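Local coordinates for conserved hypothetical protein (Agrobacterium tumefaciens, PDB 2FEX) that is of unknown function but belongs to the DJ-1/PfpI family, whose flavodoxin-like fold it adopts as a two-chain assembly, at residues Ala5-Gln10 against Leu67-Gly72; Ala13-Ala18 against Thr43-Leu48; Val33-Asp38 against Thr54-Leu59; Ala102-Leu107 against Ala124-Tyr129; Asn114-Thr119 against Gly148-Ala153. All blocks are in the same frame, centred on the assembly; numbering follows the deposited sequence. Where two conformers were deposited one is given.

Interaction 1: residues Ala5-Gln10 against Leu67-Gly72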
# COMPACT_ATOMS: atom_id res chain seq x y z
N ALA A 5 -2.86 12.37 10.98
CA ALA A 5 -4.05 12.39 10.13
C ALA A 5 -3.61 12.06 8.70
O ALA A 5 -2.64 12.65 8.16
CB ALA A 5 -4.68 13.79 10.14
N ILE A 6 -4.36 11.16 8.08
CA ILE A 6 -4.08 10.79 6.69
C ILE A 6 -5.31 11.23 5.89
O ILE A 6 -6.44 10.76 6.12
CB ILE A 6 -3.82 9.27 6.53
CG1 ILE A 6 -2.51 8.97 7.33
CG2 ILE A 6 -3.72 8.95 5.01
CD1 ILE A 6 -2.07 7.53 7.19
N ALA A 7 -5.08 12.18 4.98
CA ALA A 7 -6.19 12.81 4.25
C ALA A 7 -6.42 12.04 2.95
O ALA A 7 -5.76 12.30 1.92
CB ALA A 7 -5.85 14.32 3.93
N LEU A 8 -7.36 11.09 3.01
CA LEU A 8 -7.77 10.31 1.83
C LEU A 8 -8.68 11.11 0.93
O LEU A 8 -9.18 12.21 1.28
CB LEU A 8 -8.55 9.05 2.31
CG LEU A 8 -7.76 8.10 3.26
CD1 LEU A 8 -8.68 6.92 3.73
CD2 LEU A 8 -6.38 7.58 2.63
N ALA A 9 -8.93 10.54 -0.24
CA ALA A 9 -9.87 11.13 -1.20
C ALA A 9 -10.24 10.04 -2.14
O ALA A 9 -9.58 8.96 -2.20
CB ALA A 9 -9.17 12.28 -1.94
N GLN A 10 -11.27 10.31 -2.92
CA GLN A 10 -11.65 9.38 -3.99
C GLN A 10 -10.43 9.12 -4.87
O GLN A 10 -9.69 10.07 -5.21
CB GLN A 10 -12.79 10.00 -4.81
CG GLN A 10 -14.10 10.05 -4.03
CD GLN A 10 -14.78 8.68 -3.84
OE1 GLN A 10 -14.24 7.62 -4.21
NE2 GLN A 10 -16.01 8.72 -3.31
N LEU A 67 -0.01 15.94 9.30
CA LEU A 67 -1.02 15.80 8.25
C LEU A 67 -0.33 15.20 7.04
O LEU A 67 0.64 15.76 6.48
CB LEU A 67 -1.55 17.17 7.88
CG LEU A 67 -2.45 17.22 6.66
CD1 LEU A 67 -3.77 16.44 7.00
CD2 LEU A 67 -2.77 18.70 6.28
N VAL A 68 -0.79 14.03 6.62
CA VAL A 68 -0.13 13.26 5.53
C VAL A 68 -1.14 13.11 4.42
O VAL A 68 -2.26 12.64 4.66
CB VAL A 68 0.31 11.87 6.02
CG1 VAL A 68 0.84 11.03 4.85
CG2 VAL A 68 1.38 12.03 7.12
N ILE A 69 -0.76 13.57 3.23
CA ILE A 69 -1.70 13.61 2.09
C ILE A 69 -1.20 12.68 0.96
O ILE A 69 -0.23 13.02 0.27
CB ILE A 69 -1.92 15.06 1.59
CG1 ILE A 69 -2.18 16.01 2.76
CG2 ILE A 69 -3.03 15.07 0.55
CD1 ILE A 69 -2.24 17.47 2.28
N PRO A 70 -1.83 11.50 0.78
CA PRO A 70 -1.42 10.64 -0.35
C PRO A 70 -1.90 11.24 -1.69
O PRO A 70 -2.91 12.02 -1.75
CB PRO A 70 -2.19 9.30 -0.14
CG PRO A 70 -3.44 9.76 0.72
CD PRO A 70 -2.89 10.91 1.62
N GLY A 71 -1.25 10.86 -2.78
CA GLY A 71 -1.74 11.22 -4.09
C GLY A 71 -2.85 10.32 -4.58
O GLY A 71 -3.52 9.64 -3.76
N GLY A 72 -3.07 10.33 -5.91
CA GLY A 72 -4.23 9.60 -6.44
C GLY A 72 -4.79 10.41 -7.59
O GLY A 72 -4.13 11.37 -8.04
O HOH W 1 -5.40 12.75 -0.71
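The P70 ring meets I6 and L8 on one side of the strand pair, while A5, A7 and L67 gather on the other. I6 and P70 cross at about a right angle, CG2 of I6 lying 4.0 Å from CD of P70; the branch reaches there because CG2 stands anti to the backbone N while CG1, beside that N, runs toward CB of V68. L8 approaches the same ring obliquely, with its CD2 4.1 Å from P70 CG. On the far face L67 turns CD1 back over the methyl groups of A5 and A7, 4.2 Å from A5 CB, and I69 brings CG1 to A7 CB. These strands, 3-7 and 66-69, are parallel neighbours in the middle of the Rossmann-like sheet of the DJ-1/PfpI fold, 27° apart. V68 is bonded to strand 3-7 through both its N-H, to A5 O at 2.8 Å, and its C=O, to A7 N at 2.9 Å. Beyond V68 the ladder opens, since P70 has no N-H to offer. Its CD instead sits 3.2 Å from A7 O, and water 1 bridges A7 O and P70 O, within hydrogen-bonding distance of each. I69 also packs on A103 and L107 of helix 102-109.

Interaction 2: residues Ala13-Ala18 against Thr43-Leu48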
# COMPACT_ATOMS: atom_id res chain seq x y z
N ALA A 13 -4.11 6.86 -4.03
CA ALA A 13 -3.12 5.86 -4.46
C ALA A 13 -2.86 4.90 -3.28
O ALA A 13 -2.23 5.26 -2.29
CB ALA A 13 -1.81 6.58 -4.89
N ASP A 14 -3.35 3.66 -3.41
CA ASP A 14 -3.30 2.71 -2.26
C ASP A 14 -1.90 2.55 -1.71
O ASP A 14 -1.72 2.37 -0.50
CB ASP A 14 -3.75 1.30 -2.67
CG ASP A 14 -5.14 1.28 -3.30
OD1 ASP A 14 -5.97 0.43 -2.86
OD2 ASP A 14 -5.39 2.06 -4.25
N TRP A 15 -0.88 2.56 -2.60
CA TRP A 15 0.49 2.20 -2.15
C TRP A 15 1.19 3.38 -1.43
O TRP A 15 2.30 3.21 -0.92
CB TRP A 15 1.35 1.77 -3.34
CG TRP A 15 1.69 2.87 -4.29
CD1 TRP A 15 2.83 3.64 -4.27
CD2 TRP A 15 0.93 3.28 -5.42
NE1 TRP A 15 2.80 4.56 -5.32
CE2 TRP A 15 1.65 4.36 -6.04
CE3 TRP A 15 -0.29 2.89 -5.97
CZ2 TRP A 15 1.16 5.03 -7.17
CZ3 TRP A 15 -0.79 3.57 -7.10
CH2 TRP A 15 -0.03 4.60 -7.71
N GLU A 16 0.58 4.58 -1.41
CA GLU A 16 1.32 5.75 -0.98
C GLU A 16 1.31 5.99 0.54
O GLU A 16 2.33 6.40 1.08
CB GLU A 16 0.86 6.99 -1.80
CG GLU A 16 1.35 6.78 -3.25
CD GLU A 16 1.06 7.90 -4.25
OE1 GLU A 16 0.44 8.88 -3.87
OE2 GLU A 16 1.50 7.76 -5.44
N PRO A 17 0.16 5.77 1.21
CA PRO A 17 0.19 5.94 2.67
C PRO A 17 0.23 4.63 3.42
O PRO A 17 0.16 4.62 4.66
CB PRO A 17 -1.15 6.64 2.92
CG PRO A 17 -2.09 5.95 1.98
CD PRO A 17 -1.22 5.59 0.71
N ALA A 18 0.34 3.51 2.68
CA ALA A 18 0.14 2.20 3.28
C ALA A 18 1.22 1.76 4.26
O ALA A 18 0.94 1.32 5.40
CB ALA A 18 0.04 1.13 2.10
N THR A 43 -13.38 5.48 -2.46
CA THR A 43 -12.87 4.20 -3.06
C THR A 43 -11.44 4.46 -3.54
O THR A 43 -11.19 5.40 -4.27
CB THR A 43 -13.72 3.82 -4.23
OG1 THR A 43 -15.09 3.65 -3.80
CG2 THR A 43 -13.23 2.53 -4.85
N SER A 44 -10.51 3.64 -3.12
CA SER A 44 -9.11 3.84 -3.55
C SER A 44 -8.94 3.47 -5.03
O SER A 44 -9.84 2.87 -5.70
CB SER A 44 -8.16 2.90 -2.79
OG SER A 44 -8.37 1.52 -3.17
N MSE A 45 -7.77 3.80 -5.57
CA MSE A 45 -7.48 3.37 -6.95
C MSE A 45 -7.65 1.86 -7.11
O MSE A 45 -8.05 1.39 -8.18
CB MSE A 45 -6.04 3.77 -7.35
CG MSE A 45 -6.00 5.22 -7.80
SE MSE A 45 -4.14 5.82 -8.03
CE MSE A 45 -3.68 4.74 -9.67
N GLY A 46 -7.27 1.12 -6.06
CA GLY A 46 -7.33 -0.35 -6.04
C GLY A 46 -8.71 -0.92 -5.71
O GLY A 46 -8.87 -2.16 -5.70
N GLY A 47 -9.71 -0.04 -5.55
CA GLY A 47 -11.09 -0.48 -5.31
C GLY A 47 -11.47 -0.64 -3.83
O GLY A 47 -12.64 -0.98 -3.57
N LEU A 48 -10.56 -0.38 -2.91
CA LEU A 48 -10.95 -0.49 -1.47
C LEU A 48 -12.07 0.54 -1.18
O LEU A 48 -11.86 1.73 -1.40
CB LEU A 48 -9.78 -0.13 -0.53
CG LEU A 48 -8.57 -1.06 -0.58
CD1 LEU A 48 -7.49 -0.42 0.31
CD2 LEU A 48 -8.94 -2.50 -0.09
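D14 reaches across to S44 and G46 with both carboxylate oxygens, joining two type I beta turns, A13 to E16 and S44 to G47. The first leads into helix 18-27 of the DJ-1/PfpI fold; the second closes the hairpin of strands 42-43 and 49-51. CG of D14 is anti to its own carbonyl carbon (chi1 -55°), which sets it toward the second turn. OD1 accepts the hydroxyl of S44 at 2.7 Å and OD2 accepts the N-H of G46 at 2.8 Å. Both donors arrive on the syn side, 31° and 25° out of the carboxylate plane, and together they restrain its rotation. S44 OG lies between the backbone N and the carbonyl carbon (chi1 69°), where it can donate to D14 and also accept the N-H of L48 in its own segment. G46 leaves room for the carboxylate, since a side chain there would run into OD1. L48 sets CD1 beside the same oxygen.

M45, a selenomethionine, bends at chi3 and passes beside A13, its SE 3.7 Å from A13 CA. The methyl continues to the six-membered ring of W15, forming an oblique Met-aromatic contact in which SE is 5.2 Å from the ring centroid. The indole is held by its NE1 bond to G155 O, while F183 of the second subunit meets it edge-to-face. M45 O is bonded to R25 and S26 of that subunit, so this junction belongs to the dimer interface. At the indole edge, near the ring plane, CE of M45 lies 4.0 Å from W15 CZ3.

Interaction 3: residues Val33-Asp38 against Thr54-Leu59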
# COMPACT_ATOMS: atom_id res chain seq x y z
N VAL A 33 -5.59 8.72 12.22
CA VAL A 33 -6.93 9.24 11.92
C VAL A 33 -7.05 9.35 10.40
O VAL A 33 -6.34 10.13 9.79
CB VAL A 33 -7.11 10.64 12.54
CG1 VAL A 33 -8.50 11.24 12.20
CG2 VAL A 33 -6.87 10.56 14.08
N HIS A 34 -7.99 8.62 9.80
CA HIS A 34 -8.21 8.74 8.37
C HIS A 34 -9.38 9.70 8.17
O HIS A 34 -10.41 9.60 8.85
CB HIS A 34 -8.55 7.37 7.73
CG HIS A 34 -7.32 6.54 7.51
ND1 HIS A 34 -6.99 5.52 8.37
CD2 HIS A 34 -6.37 6.57 6.55
CE1 HIS A 34 -5.85 4.97 7.96
NE2 HIS A 34 -5.45 5.59 6.86
N ALA A 35 -9.21 10.59 7.21
CA ALA A 35 -10.24 11.60 6.88
C ALA A 35 -10.51 11.67 5.38
O ALA A 35 -9.63 11.35 4.58
CB ALA A 35 -9.77 13.00 7.42
N THR A 36 -11.73 12.05 5.00
CA THR A 36 -12.05 12.34 3.59
C THR A 36 -12.66 13.76 3.60
O THR A 36 -13.09 14.28 4.65
CB THR A 36 -13.09 11.32 3.02
OG1 THR A 36 -14.31 11.42 3.84
CG2 THR A 36 -12.53 9.87 3.04
N PRO A 37 -12.74 14.40 2.43
CA PRO A 37 -13.22 15.80 2.37
C PRO A 37 -14.57 15.96 3.03
O PRO A 37 -14.77 16.93 3.77
CB PRO A 37 -13.26 16.08 0.86
CG PRO A 37 -12.06 15.28 0.34
CD PRO A 37 -12.20 13.93 1.11
N ASP A 38 -15.50 15.04 2.80
CA ASP A 38 -16.87 15.19 3.38
C ASP A 38 -17.15 14.24 4.56
O ASP A 38 -18.26 14.27 5.14
CB ASP A 38 -17.95 15.03 2.30
CG ASP A 38 -18.04 13.63 1.69
OD1 ASP A 38 -17.27 12.72 2.12
OD2 ASP A 38 -18.86 13.47 0.73
N THR A 54 -13.21 10.61 10.04
CA THR A 54 -13.72 11.97 10.15
C THR A 54 -13.60 12.71 8.82
O THR A 54 -13.26 12.09 7.79
CB THR A 54 -12.92 12.67 11.32
OG1 THR A 54 -13.64 13.83 11.73
CG2 THR A 54 -11.50 13.00 10.85
N SER A 55 -13.96 14.01 8.85
CA SER A 55 -13.88 14.84 7.66
C SER A 55 -12.65 15.76 7.81
O SER A 55 -12.14 16.01 8.92
CB SER A 55 -15.12 15.77 7.57
OG SER A 55 -15.24 16.55 8.77
N TYR A 56 -12.24 16.35 6.69
CA TYR A 56 -11.10 17.29 6.70
C TYR A 56 -11.40 18.46 7.66
O TYR A 56 -10.50 18.91 8.38
CB TYR A 56 -10.89 17.89 5.32
CG TYR A 56 -10.17 17.01 4.31
CD1 TYR A 56 -10.09 15.61 4.48
CD2 TYR A 56 -9.70 17.59 3.10
CE1 TYR A 56 -9.45 14.82 3.48
CE2 TYR A 56 -9.09 16.84 2.11
CZ TYR A 56 -8.98 15.46 2.28
OH TYR A 56 -8.38 14.70 1.33
N ASP A 57 -12.65 18.94 7.68
CA ASP A 57 -12.93 20.15 8.42
C ASP A 57 -12.92 19.88 9.94
O ASP A 57 -12.88 20.83 10.72
CB ASP A 57 -14.27 20.73 7.99
CG ASP A 57 -15.39 19.72 8.16
OD1 ASP A 57 -15.52 18.80 7.32
OD2 ASP A 57 -16.10 19.80 9.17
N ALA A 58 -12.94 18.61 10.34
CA ALA A 58 -12.86 18.29 11.75
C ALA A 58 -11.43 18.02 12.24
O ALA A 58 -11.22 17.77 13.45
CB ALA A 58 -13.73 17.05 12.08
N LEU A 59 -10.46 18.04 11.34
CA LEU A 59 -9.08 17.77 11.76
C LEU A 59 -8.54 19.01 12.50
O LEU A 59 -8.50 20.12 11.92
CB LEU A 59 -8.21 17.47 10.53
CG LEU A 59 -8.60 16.21 9.76
CD1 LEU A 59 -7.70 16.11 8.53
CD2 LEU A 59 -8.36 14.93 10.68
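V33 opens the contact by pressing CG1 against CG2 of T54, 3.7 Å away, and against CD2 of L59, the V33 and L59 side chains sliding past each other in opposite directions. At H34 the backbone takes over: its O accepts T54 N at 3.2 Å, while its side chain leaves the backbone away from 54-59 and packs on G46 of the second subunit. A35 packs its methyl against CG2 of T54, CD1 of Y56 and both methyls of L59; CB to L59 CD1 is 3.9 Å. T36 continues the ladder, its N donating to T54 O at 3.2 Å and its O taking a weak bond from Y56 N.

P37 then lies side by side with Y56, both pointing the same way. Its CA sits over the phenol face, 3.8 Å from the ring centroid and 12° off the normal, a CH-pi contact, while CG approaches the far end of the ring, 3.6 Å from Y56 CZ. The ring is anchored by its OH, which bonds to L8 O, just past the end of strand 3-7. D38 adds a backbone contact with CB of S55. Residues 54-55 thus form a short parallel strand beside 31-36, followed directly by a 3-10 turn: the outermost strand, within this chain, of the central sheet of the DJ-1/PfpI fold.

Interaction 4: residues Ala102-Leu107 against Ala124-Tyr129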
# COMPACT_ATOMS: atom_id res chain seq x y z
N ALA A 102 0.84 13.24 -6.71
CA ALA A 102 0.02 14.42 -7.11
C ALA A 102 -0.24 15.34 -5.93
O ALA A 102 -0.43 16.58 -6.10
CB ALA A 102 -1.31 13.98 -7.78
N ALA A 103 -0.27 14.75 -4.72
CA ALA A 103 -0.49 15.59 -3.52
C ALA A 103 0.69 16.52 -3.23
O ALA A 103 0.51 17.56 -2.59
CB ALA A 103 -0.86 14.71 -2.28
N ALA A 104 1.89 16.11 -3.63
CA ALA A 104 3.04 17.03 -3.47
C ALA A 104 2.85 18.27 -4.33
O ALA A 104 3.13 19.36 -3.88
CB ALA A 104 4.39 16.34 -3.83
N SER A 105 2.37 18.11 -5.56
CA SER A 105 2.14 19.29 -6.42
C SER A 105 0.96 20.11 -5.86
O SER A 105 1.01 21.34 -5.90
CB SER A 105 1.88 18.83 -7.85
OG SER A 105 3.07 18.19 -8.37
N ALA A 106 -0.06 19.44 -5.34
CA ALA A 106 -1.13 20.18 -4.69
C ALA A 106 -0.61 21.03 -3.52
O ALA A 106 -1.04 22.20 -3.37
CB ALA A 106 -2.25 19.21 -4.24
N LEU A 107 0.34 20.49 -2.71
CA LEU A 107 0.96 21.29 -1.65
C LEU A 107 1.69 22.50 -2.25
O LEU A 107 1.60 23.59 -1.72
CB LEU A 107 1.97 20.48 -0.85
CG LEU A 107 1.36 19.44 0.09
CD1 LEU A 107 2.51 18.87 0.89
CD2 LEU A 107 0.31 20.11 1.07
N ALA A 124 7.92 19.99 -13.41
CA ALA A 124 6.81 20.51 -14.26
C ALA A 124 5.42 20.24 -13.61
O ALA A 124 4.46 21.03 -13.79
CB ALA A 124 6.86 19.88 -15.63
N SER A 125 5.32 19.13 -12.86
CA SER A 125 4.11 18.83 -12.08
C SER A 125 3.81 19.93 -11.06
O SER A 125 2.66 20.36 -10.93
CB SER A 125 4.20 17.46 -11.39
OG SER A 125 4.39 16.44 -12.35
N HIS A 126 4.86 20.43 -10.39
CA HIS A 126 4.65 21.53 -9.44
C HIS A 126 4.30 22.84 -10.16
O HIS A 126 3.45 23.61 -9.72
CB HIS A 126 5.91 21.72 -8.56
CG HIS A 126 6.06 20.64 -7.50
ND1 HIS A 126 5.30 19.49 -7.47
CD2 HIS A 126 6.93 20.55 -6.45
CE1 HIS A 126 5.66 18.75 -6.42
NE2 HIS A 126 6.67 19.35 -5.81
N LYS A 127 4.97 23.06 -11.28
CA LYS A 127 4.82 24.31 -12.04
C LYS A 127 3.44 24.43 -12.67
O LYS A 127 3.05 25.55 -13.09
CB LYS A 127 5.96 24.46 -13.10
CG LYS A 127 7.32 24.76 -12.41
CD LYS A 127 8.51 24.95 -13.38
CE LYS A 127 8.29 26.09 -14.35
NZ LYS A 127 8.45 27.42 -13.73
N ALA A 128 2.71 23.32 -12.75
CA ALA A 128 1.30 23.36 -13.27
C ALA A 128 0.41 24.21 -12.35
O ALA A 128 -0.65 24.69 -12.78
CB ALA A 128 0.75 22.00 -13.40
N TYR A 129 0.85 24.39 -11.10
CA TYR A 129 0.15 25.28 -10.12
C TYR A 129 0.75 26.70 -10.09
O TYR A 129 1.90 26.90 -9.67
CB TYR A 129 0.29 24.64 -8.71
CG TYR A 129 -0.53 23.39 -8.54
CD1 TYR A 129 -1.79 23.45 -7.94
CD2 TYR A 129 -0.07 22.15 -9.01
CE1 TYR A 129 -2.57 22.30 -7.79
CE2 TYR A 129 -0.85 20.97 -8.88
CZ TYR A 129 -2.11 21.07 -8.26
OH TYR A 129 -2.87 19.94 -8.14
O HOH W 2 -1.54 17.63 -8.40
O HOH W 3 2.95 22.96 -7.06
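CG of H126 stands anti to its carbonyl carbon (chi1 -75°), and OG of S105 is likewise anti to its own (chi1 -65°), which lets imidazole and hydroxyl meet between helices 102-109 and 123-127. The first of these helices follows a strand-to-helix turn whose sequence fits the nucleophile elbow pattern of the DJ-1/PfpI family, with A103 in the pattern. S105 OG and H126 ND1 share a hydrogen bond of 2.7 Å in the plane of the ring; either could be the donor. The other ring nitrogen, NE2, bonds to T119 O, so the imidazole is held at two points. A104 adds its methyl, 3.8 Å from CE1 of H126.

Y129 lays its ring against the next part of the helix. S105 O lies 3.4 Å above the ring plane, offset toward the rim near CD2, and CA of A106 is over the same face, 4.2 Å from the centroid in a CH-pi contact. W75 also packs on Y129 and A106. Two waters complete the junction: water 3 donates to both S105 O and H126 O, and water 2 joins A102 O to the phenol, lying 2.7 Å from Y129 OH.

Interaction 5: residues Asn114-Thr119 against Gly148-Ala153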
# COMPACT_ATOMS: atom_id res chain seq x y z
N ASN A 114 7.25 27.12 -1.21
CA ASN A 114 7.99 28.27 -1.79
C ASN A 114 9.39 28.50 -1.18
O ASN A 114 10.29 29.03 -1.85
CB ASN A 114 7.19 29.56 -1.64
CG ASN A 114 5.95 29.61 -2.55
OD1 ASN A 114 5.67 28.70 -3.35
ND2 ASN A 114 5.14 30.71 -2.39
N ASP A 115 9.51 28.15 0.11
CA ASP A 115 10.57 28.50 1.02
C ASP A 115 11.33 27.29 1.60
O ASP A 115 12.12 27.46 2.52
CB ASP A 115 9.90 29.25 2.20
CG ASP A 115 8.80 28.40 2.92
OD1 ASP A 115 8.03 27.55 2.32
OD2 ASP A 115 8.69 28.60 4.16
N VAL A 116 11.01 26.08 1.15
CA VAL A 116 11.64 24.87 1.69
C VAL A 116 12.11 23.98 0.58
O VAL A 116 11.52 23.95 -0.51
CB VAL A 116 10.68 24.06 2.61
CG1 VAL A 116 10.37 24.91 3.87
CG2 VAL A 116 9.40 23.66 1.85
N ALA A 117 13.15 23.20 0.88
CA ALA A 117 13.62 22.17 -0.06
C ALA A 117 12.49 21.13 -0.18
O ALA A 117 11.80 20.83 0.81
CB ALA A 117 14.92 21.53 0.44
N HIS A 118 12.30 20.61 -1.40
CA HIS A 118 11.19 19.66 -1.64
C HIS A 118 11.44 18.92 -2.96
O HIS A 118 12.38 19.23 -3.68
CB HIS A 118 9.87 20.42 -1.76
CG HIS A 118 9.88 21.44 -2.88
ND1 HIS A 118 10.28 22.75 -2.71
CD2 HIS A 118 9.60 21.30 -4.19
CE1 HIS A 118 10.27 23.37 -3.88
NE2 HIS A 118 9.87 22.50 -4.81
N THR A 119 10.60 17.92 -3.23
CA THR A 119 10.64 17.24 -4.50
C THR A 119 9.17 16.91 -4.88
O THR A 119 8.22 17.50 -4.31
CB THR A 119 11.54 15.99 -4.46
OG1 THR A 119 11.77 15.48 -5.80
CG2 THR A 119 10.95 14.89 -3.52
N GLY A 148 12.06 22.14 6.76
CA GLY A 148 11.15 23.15 7.28
C GLY A 148 9.79 22.63 7.73
O GLY A 148 8.82 23.39 7.72
N GLY A 149 9.74 21.36 8.14
CA GLY A 149 8.46 20.73 8.57
C GLY A 149 7.56 20.31 7.43
O GLY A 149 6.36 20.08 7.62
N VAL A 150 8.13 20.19 6.23
CA VAL A 150 7.37 19.73 5.08
C VAL A 150 8.12 18.55 4.46
O VAL A 150 9.32 18.63 4.14
CB VAL A 150 7.25 20.88 4.02
CG1 VAL A 150 6.57 20.38 2.71
CG2 VAL A 150 6.48 22.08 4.62
N VAL A 151 7.41 17.45 4.28
CA VAL A 151 7.99 16.27 3.65
C VAL A 151 7.28 16.09 2.28
O VAL A 151 6.04 16.13 2.19
CB VAL A 151 7.76 15.01 4.51
CG1 VAL A 151 8.17 13.73 3.72
CG2 VAL A 151 8.65 15.13 5.81
N THR A 152 8.06 15.87 1.23
CA THR A 152 7.51 15.64 -0.08
C THR A 152 8.21 14.43 -0.74
O THR A 152 9.33 14.08 -0.39
CB THR A 152 7.63 16.91 -0.99
OG1 THR A 152 9.00 17.37 -0.95
CG2 THR A 152 6.62 18.01 -0.51
N ALA A 153 7.51 13.81 -1.70
CA ALA A 153 8.03 12.67 -2.45
C ALA A 153 7.25 12.47 -3.71
O ALA A 153 6.10 12.91 -3.84
CB ALA A 153 7.90 11.41 -1.59
O HOH W 4 9.76 18.92 1.30
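T152 receives the N-H of T119 on its hydroxyl: N to OG1 is 2.8 Å and the bond is nearly straight, 164° at the hydrogen. OG1 is placed for this by a first torsion of 51°, between the backbone N and the carbonyl carbon, and there it also touches CA and CB of H118, the latter at 3.3 Å. T119 returns the contact with CG2, 3.8 Å from CA of A153. At the other end the V116 and V150 side chains cross at about a right angle, with V116 CG2 4.1 Å from V150 CB, while V116 CG1 rests on CA of G148, where a side chain would collide with it. Strand 150-153 is the parallel neighbour of 96-100 in the central sheet of the DJ-1/PfpI fold, and residues 116-119 run beside it in nearly the same direction. Between the two, water 4 lies within hydrogen-bonding distance of A117 O, V150 O and T152 OG1.

Further out, H118 folds back on its own segment, ND1 donating to V116 O almost in the ring plane at 2.8 Å. Its NE2 is tied to Y132 OH. T119 OG1 bonds to R139 O, and A117 N to D147 of strand 145-147.

Interactions 1, 3 and 5 share the central sheet, ordered 54-55, 31-36, 3-7, 66-69, 96-100, 150-153 and 145-147. Interactions 1 and 3 are adjacent, their centres 10 Å apart, and meet through L8 and A35; interaction 5 is 23 Å from interaction 3, centre to centre, across the middle of the chain. Interaction 2 adjoins interaction 1 through G71, bonded to A13 and E16, and has the most contacts with the second subunit, which also reaches L8 and H34. Interaction 4 touches 1 and 5, at 15 and 12 Å between centres. Along the chain, interactions 2 and 3 interleave between the segments of interaction 1; interactions 4 and 5 follow, also interleaved, knitting one compact domain.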